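Putative signal transduction protein with CBS domains (Kribbella flavida, PDB 4NOC) is of unknown function but carries a pair of CBS domains, modules that in many relatives bind adenosyl ligands, and so probably serves in regulation or signalling. Local coordinates at residues Gln54-Arg57 against Phe58-Ser62. Residues are numbered along the deposited sequence; the frame is centred on the assembly and turned at random.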
loop_
_atom_site.group_PDB
_atom_site.type_symbol
_atom_site.label_atom_id
_atom_site.label_comp_id
_atom_site.label_asym_id
_atom_site.label_seq_id
_atom_site.Cartn_x
_atom_site.Cartn_y
_atom_site.Cartn_z
ATOM N N GLN A 54 1.188 9.642 2.997
ATOM C CA GLN A 54 0.889 11.023 2.592
ATOM C C GLN A 54 0.656 11.908 3.812
ATOM O O GLN A 54 0.954 13.118 3.806
ATOM C CB GLN A 54 -0.320 11.063 1.646
ATOM C CG GLN A 54 -0.901 12.466 1.342
ATOM C CD GLN A 54 0.077 13.414 0.644
ATOM O OE1 GLN A 54 1.064 12.994 0.044
ATOM N NE2 GLN A 54 -0.208 14.707 0.727
ATOM N N VAL A 55 0.147 11.291 4.872
ATOM C CA VAL A 55 -0.035 11.998 6.133
ATOM C C VAL A 55 1.339 12.307 6.733
ATOM O O VAL A 55 1.587 13.406 7.247
ATOM C CB VAL A 55 -0.941 11.187 7.101
ATOM C CG1 VAL A 55 -1.064 11.884 8.456
ATOM C CG2 VAL A 55 -2.320 11.005 6.473
ATOM N N VAL A 56 2.242 11.337 6.631
ATOM C CA VAL A 56 3.615 11.541 7.058
ATOM C C VAL A 56 4.259 12.670 6.254
ATOM O O VAL A 56 4.921 13.518 6.824
ATOM C CB VAL A 56 4.448 10.256 6.940
ATOM C CG1 VAL A 56 5.906 10.549 7.182
ATOM C CG2 VAL A 56 3.952 9.216 7.934
ATOM N N ARG A 57 4.044 12.687 4.940
ATOM C CA ARG A 57 4.580 13.761 4.104
ATOM C C ARG A 57 4.055 15.108 4.583
ATOM O O ARG A 57 4.818 16.066 4.709
ATOM C CB ARG A 57 4.237 13.559 2.621
ATOM C CG ARG A 57 4.757 14.686 1.715
ATOM C CD ARG A 57 4.825 14.285 0.235
ATOM N NE ARG A 57 5.678 15.195 -0.543
ATOM C CZ ARG A 57 6.754 14.824 -1.240
ATOM N NH1 ARG A 57 7.124 13.549 -1.291
ATOM N NH2 ARG A 57 7.461 15.732 -1.902
ATOM N N PHE A 58 2.761 15.150 4.891
ATOM C CA PHE A 58 2.108 16.378 5.317
ATOM C C PHE A 58 2.679 16.903 6.616
ATOM O O PHE A 58 2.715 18.102 6.822
ATOM C CB PHE A 58 0.598 16.156 5.498
ATOM C CG PHE A 58 -0.140 17.386 6.003
ATOM C CD1 PHE A 58 -0.673 18.314 5.110
ATOM C CD2 PHE A 58 -0.298 17.612 7.366
ATOM C CE1 PHE A 58 -1.353 19.437 5.570
ATOM C CE2 PHE A 58 -0.965 18.745 7.837
ATOM C CZ PHE A 58 -1.493 19.658 6.940
ATOM N N LEU A 59 3.088 16.002 7.504
ATOM C CA LEU A 59 3.526 16.392 8.841
ATOM C C LEU A 59 4.988 16.828 8.879
ATOM O O LEU A 59 5.371 17.632 9.722
ATOM C CB LEU A 59 3.276 15.268 9.853
ATOM C CG LEU A 59 1.807 14.913 10.105
ATOM C CD1 LEU A 59 1.670 13.599 10.855
ATOM C CD2 LEU A 59 1.121 16.034 10.869
ATOM N N VAL A 60 5.803 16.304 7.971
ATOM C CA VAL A 60 7.216 16.640 7.973
ATOM C C VAL A 60 7.507 17.803 7.031
ATOM O O VAL A 60 7.339 17.682 5.812
ATOM C CB VAL A 60 8.088 15.444 7.591
ATOM C CG1 VAL A 60 9.546 15.807 7.764
ATOM C CG2 VAL A 60 7.746 14.260 8.461
ATOM N N PRO A 61 7.969 18.927 7.594
ATOM C CA PRO A 61 8.208 20.118 6.775
ATOM C C PRO A 61 9.216 19.812 5.677
ATOM O O PRO A 61 10.000 18.873 5.802
ATOM C CB PRO A 61 8.790 21.132 7.769
ATOM C CG PRO A 61 8.451 20.623 9.125
ATOM C CD PRO A 61 8.368 19.116 8.998
ATOM N N SER A 62 9.190 20.601 4.612
ATOM C CA SER A 62 10.043 20.350 3.458
ATOM C C SER A 62 11.528 20.584 3.729
ATOM O O SER A 62 12.373 19.915 3.133
ATOM C CB SER A 62 9.590 21.213 2.286
ATOM O OG SER A 62 9.509 22.572 2.677
#
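Val55 turns CG1 opposite its own backbone nitrogen (chi1 177°), whereas Leu59, one helical turn on, sets CG opposite its carbonyl carbon (chi1 -65°), with CD1 carried on by an extended chi2 (167°); the two side chains run side by side in the same direction, and Val55 CG1 meets Leu59 CD1 at 4.0 Å. The same leucine chi1 lays CG against the peptide oxygen of the preceding turn, 3.2 Å from Val55 O. A second i to i+4 pair, Val56 and Val60, is looser, with Val56 CG1 4.3 Å from Val60 CG2. Beneath these side chains the last turn of helix 52-59 is closed by its backbone. Phe58 N donates to Gln54 O at 2.9 Å, and Val60 N reaches Val56 O at 3.1 Å. Between them the amide of Leu59 is shared by two weak bonds, to Val55 O and Val56 O, and Val60 N also has a weak second acceptor in Arg57 O. This mixture of i+4 and i+3 bonding accompanies the end of the helix: Val60 is the first residue to leave helical backbone angles, and Pro61 is already the N-cap of helix 62-65. Val55 also packs on helix 22-31, and with Leu59 it meets Leu144 of the second subunit, where Val60 packs on Ala115. The extended Arg57 packs on Ala119 of that subunit, its NH1 weakly hydrogen-bonded to Arg120 O there; a sulfate, probably from the crystallisation liquor, lies about 4 Å from the side chain. The chemistry thus divides between two aliphatic pairs, their valines buried, and main-chain bonds occupying the terminal amides, that of Leu59 only weakly.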